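Local coordinates for extracellular solute-binding protein, family 1 (Bifidobacterium longum subsp. infantis ATCC 15697, PDB 3QUF) that probably serves as the extracellular solute-binding component of a bacterial uptake system, capturing its ligand outside the cell for transport, at residues P224-W229 with K398-A403; Q387-I390 with Q394-A397. All coordinates share one frame; numbering follows the deposited sequence.

Contact 1 of 2, residues P224-W229 with K398-A403; sequences PVFKRW and KDAAKA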
# COMPACT_ATOMS: atom_id res chain seq x y z
N PRO A 224 -9.63 8.91 -17.85
CA PRO A 224 -9.09 10.27 -17.71
C PRO A 224 -7.74 10.34 -17.02
O PRO A 224 -6.95 11.24 -17.29
CB PRO A 224 -10.13 11.00 -16.88
CG PRO A 224 -10.97 9.96 -16.24
CD PRO A 224 -10.91 8.74 -17.14
N VAL A 225 -7.48 9.37 -16.16
CA VAL A 225 -6.20 9.31 -15.46
C VAL A 225 -5.13 8.79 -16.39
O VAL A 225 -4.05 9.36 -16.49
CB VAL A 225 -6.30 8.50 -14.15
CG1 VAL A 225 -4.96 8.55 -13.34
CG2 VAL A 225 -7.45 9.04 -13.30
N PHE A 226 -5.46 7.76 -17.15
CA PHE A 226 -4.55 7.26 -18.17
C PHE A 226 -4.23 8.37 -19.19
O PHE A 226 -3.12 8.44 -19.68
CB PHE A 226 -5.16 6.09 -18.93
CG PHE A 226 -4.98 4.71 -18.28
CD1 PHE A 226 -3.74 4.27 -17.83
CD2 PHE A 226 -6.05 3.85 -18.20
CE1 PHE A 226 -3.60 2.97 -17.28
CE2 PHE A 226 -5.91 2.57 -17.67
CZ PHE A 226 -4.68 2.14 -17.21
N LYS A 227 -5.21 9.21 -19.51
CA LYS A 227 -4.99 10.30 -20.48
C LYS A 227 -3.92 11.26 -19.99
O LYS A 227 -3.06 11.71 -20.76
CB LYS A 227 -6.27 11.09 -20.77
CG LYS A 227 -7.30 10.39 -21.64
CD LYS A 227 -8.34 11.43 -22.18
CE LYS A 227 -9.57 10.78 -22.87
NZ LYS A 227 -9.25 9.69 -23.83
N ARG A 228 -3.98 11.61 -18.71
CA ARG A 228 -3.02 12.54 -18.14
C ARG A 228 -1.67 11.85 -17.97
O ARG A 228 -0.61 12.44 -18.23
CB ARG A 228 -3.53 13.12 -16.83
CG ARG A 228 -4.82 13.92 -17.00
CD ARG A 228 -4.67 15.04 -18.07
NE ARG A 228 -3.52 15.91 -17.77
CZ ARG A 228 -2.70 16.45 -18.67
NH1 ARG A 228 -2.84 16.22 -19.96
NH2 ARG A 228 -1.68 17.22 -18.27
N TRP A 229 -1.70 10.59 -17.58
CA TRP A 229 -0.47 9.80 -17.49
C TRP A 229 0.16 9.62 -18.88
O TRP A 229 1.37 9.80 -19.03
CB TRP A 229 -0.75 8.44 -16.80
CG TRP A 229 0.43 7.78 -16.16
CD1 TRP A 229 1.07 8.17 -15.06
CD2 TRP A 229 1.09 6.60 -16.62
NE1 TRP A 229 2.10 7.30 -14.76
CE2 TRP A 229 2.11 6.31 -15.70
CE3 TRP A 229 0.88 5.73 -17.68
CZ2 TRP A 229 2.97 5.23 -15.83
CZ3 TRP A 229 1.72 4.63 -17.80
CH2 TRP A 229 2.76 4.41 -16.89
N LYS A 398 -8.06 5.23 -23.56
CA LYS A 398 -9.35 4.54 -23.53
C LYS A 398 -9.21 3.04 -23.84
O LYS A 398 -9.87 2.22 -23.20
CB LYS A 398 -10.39 5.21 -24.45
CG LYS A 398 -11.84 4.97 -23.93
CD LYS A 398 -12.96 5.31 -24.92
CE LYS A 398 -12.96 6.78 -25.34
NZ LYS A 398 -12.92 7.73 -24.17
N ASP A 399 -8.31 2.68 -24.76
CA ASP A 399 -8.07 1.25 -25.05
C ASP A 399 -7.55 0.51 -23.82
O ASP A 399 -7.96 -0.63 -23.57
CB ASP A 399 -7.04 1.05 -26.18
CG ASP A 399 -7.54 1.52 -27.56
OD1 ASP A 399 -8.78 1.44 -27.85
OD2 ASP A 399 -6.66 1.95 -28.36
N ALA A 400 -6.62 1.11 -23.10
CA ALA A 400 -6.11 0.51 -21.86
C ALA A 400 -7.22 0.29 -20.86
O ALA A 400 -7.33 -0.78 -20.26
CB ALA A 400 -5.02 1.38 -21.25
N ALA A 401 -8.06 1.31 -20.66
CA ALA A 401 -9.17 1.18 -19.73
C ALA A 401 -10.18 0.12 -20.18
O ALA A 401 -10.67 -0.65 -19.35
CB ALA A 401 -9.85 2.54 -19.51
N LYS A 402 -10.45 0.04 -21.48
CA LYS A 402 -11.38 -0.95 -22.01
C LYS A 402 -10.83 -2.36 -21.78
O LYS A 402 -11.59 -3.28 -21.46
CB LYS A 402 -11.67 -0.73 -23.49
CG LYS A 402 -12.52 0.54 -23.79
CD LYS A 402 -12.69 0.77 -25.30
CE LYS A 402 -13.97 1.55 -25.60
NZ LYS A 402 -14.17 1.77 -27.08
N ALA A 403 -9.51 -2.52 -21.92
CA ALA A 403 -8.89 -3.84 -21.65
C ALA A 403 -9.03 -4.27 -20.19
O ALA A 403 -9.30 -5.44 -19.90
CB ALA A 403 -7.43 -3.85 -22.08
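Phe226 lays one face of its ring against the methyl of Ala400, and this CH-pi contact is the tight part of the meeting between helix 223-234 and helix 397-408. Ala400 CB lies 4.1 Å from the centroid of the Phe226 ring and 17° off its normal, shifted toward the rim, so that its closest ring atom is Phe226 CE2 at 3.9 Å. The rim of the ring reaches the next residue: Phe226 CD2 is 4.2 Å from Ala401 CB, while the backbone N of Ala401 approaches the ring obliquely. With CG beside its own backbone N (chi1 -85°), the phenyl group leans out of its helix toward the alanines. The two short axes run 9.1 Å apart at 138°, closer to antiparallel than parallel, and alanines on one helix leave room for the ring from the other.

The exposed side is different. Lys227 and Lys398 run side by side in the same direction, and Lys227 NZ ends 4.2 Å from Lys398 NZ; two like charges this close probably repel each other somewhat, and no hydrogen bond joins the two segments there or elsewhere. All the grip between these segments is therefore apolar.

Behind this pair, Phe226 also stacks with Phe190 of helix 188-199 and touches Leu404 farther along helix 397-408. Ile390 of helix 376-391 packs on both Phe226 and Ala400, so three helices meet around the ring, with helix 188-199 completing the cluster.

Contact 2 of 2, residues Q387-I390 with Q394-A397; sequences QQKI and QISA
Ile395 sets its side chain across those of Lys389 and Ile390, where the chain turns back after helix 376-391. Both Ile395 CG1 and CD1 come to 3.6 Å from Lys389 CB, and Ile395 CG2 lies 4.0 Å from Lys389 CD, so the aliphatic part of the lysine covers the isoleucine. On the Ile390 side the two side chains meet at about a right angle, Ile390 CG1 standing 3.9 Å from Ile395 CG1. A chi1 of 68° turns Ile395 CG1, and CD1 beyond it, in over Lys389 CB and Ile390 CG1, while CG2 lies alongside the lysine farther out.

One backbone bond closes the turn: Gln394 N donates to Lys389 O at 2.9 Å, nearly in line with the carbonyl (C=O...N angle 161°). This is the link of a helical hairpin, two consecutive helices joined by a short loop, with the carbonyl taken from the last turn of the first helix and Ser396 at the N-cap of helix 397-408, its OG accepting from Asp399 N.

Farther out, Ala400 of that second helix touches Ile395, and Glu230 of helix 223-234 packs on Ile390 and takes a weak hydrogen bond from Ala397 N through OE1. Upstream, the amide of Gln387 ties helix 376-391 to the segment 182-187 that leads into helix 188-199, through Ala187 N and the carbonyls of Gln185 and Phe182.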
# COMPACT_ATOMS: atom_id res chain seq x y z
N GLN A 387 -0.06 -0.56 -19.02
CA GLN A 387 0.68 0.66 -18.74
C GLN A 387 1.93 0.73 -19.61
O GLN A 387 2.32 1.80 -20.12
CB GLN A 387 1.00 0.79 -17.25
CG GLN A 387 2.11 -0.03 -16.74
CD GLN A 387 2.12 -0.09 -15.20
OE1 GLN A 387 1.26 0.51 -14.54
NE2 GLN A 387 3.08 -0.84 -14.63
N GLN A 388 2.57 -0.43 -19.81
CA GLN A 388 3.73 -0.48 -20.68
C GLN A 388 3.36 -0.09 -22.14
O GLN A 388 4.07 0.68 -22.80
CB GLN A 388 4.40 -1.85 -20.60
CG GLN A 388 5.07 -2.20 -19.27
CD GLN A 388 5.51 -3.65 -19.19
OE1 GLN A 388 5.43 -4.37 -20.18
NE2 GLN A 388 5.98 -4.09 -18.03
N LYS A 389 2.23 -0.59 -22.64
CA LYS A 389 1.77 -0.25 -23.99
C LYS A 389 1.43 1.23 -24.12
O LYS A 389 1.64 1.83 -25.16
CB LYS A 389 0.55 -1.08 -24.38
CG LYS A 389 0.89 -2.53 -24.56
CD LYS A 389 -0.33 -3.43 -24.92
CE LYS A 389 -0.02 -4.90 -24.59
NZ LYS A 389 -1.19 -5.84 -24.56
N ILE A 390 0.89 1.84 -23.06
CA ILE A 390 0.63 3.28 -23.10
C ILE A 390 1.93 4.04 -23.22
O ILE A 390 2.05 4.96 -24.06
CB ILE A 390 -0.10 3.79 -21.87
CG1 ILE A 390 -1.54 3.34 -21.86
CG2 ILE A 390 0.01 5.36 -21.77
CD1 ILE A 390 -2.20 3.51 -20.51
N GLN A 394 1.63 2.54 -27.95
CA GLN A 394 0.97 1.49 -28.73
C GLN A 394 -0.53 1.45 -28.55
O GLN A 394 -1.23 0.93 -29.40
CB GLN A 394 1.52 0.11 -28.39
CG GLN A 394 3.02 0.04 -28.47
CD GLN A 394 3.57 -1.38 -28.53
OE1 GLN A 394 3.31 -2.21 -27.65
NE2 GLN A 394 4.34 -1.65 -29.56
N ILE A 395 -1.04 1.94 -27.43
CA ILE A 395 -2.47 1.93 -27.20
C ILE A 395 -2.87 3.27 -26.61
O ILE A 395 -2.04 3.97 -26.04
CB ILE A 395 -2.87 0.79 -26.30
CG1 ILE A 395 -2.34 1.00 -24.88
CG2 ILE A 395 -2.36 -0.54 -26.87
CD1 ILE A 395 -2.85 0.01 -23.94
N SER A 396 -4.13 3.63 -26.77
CA SER A 396 -4.62 4.87 -26.21
C SER A 396 -5.02 4.63 -24.77
O SER A 396 -5.15 3.47 -24.33
CB SER A 396 -5.84 5.34 -26.95
OG SER A 396 -6.88 4.40 -26.80
N ALA A 397 -5.24 5.72 -24.04
CA ALA A 397 -5.81 5.66 -22.70
C ALA A 397 -7.13 4.90 -22.68
O ALA A 397 -7.30 3.99 -21.86
CB ALA A 397 -6.01 7.07 -22.15

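Contact 2 is nested within the long loop closed by contact 1: the chain leaves 224-229, passes through 387-390 and 394-397, and enters 398-403 directly afterwards. Their centres lie about 8 Å apart, at 22 and 24 Å from the centre of the chain, toward the same side of it. The two also touch, most closely at Phe226 CD1 and Ile390 CD1, 3.2 Å apart, and Ala397 CB packs against Phe226 CB at 3.5 Å. Contact 2 lies at the turn between helix 376-391 and helix 397-408, and contact 1 lays that last helix on helix 223-234, so the C-terminal hairpin is joined to a much earlier part of the chain.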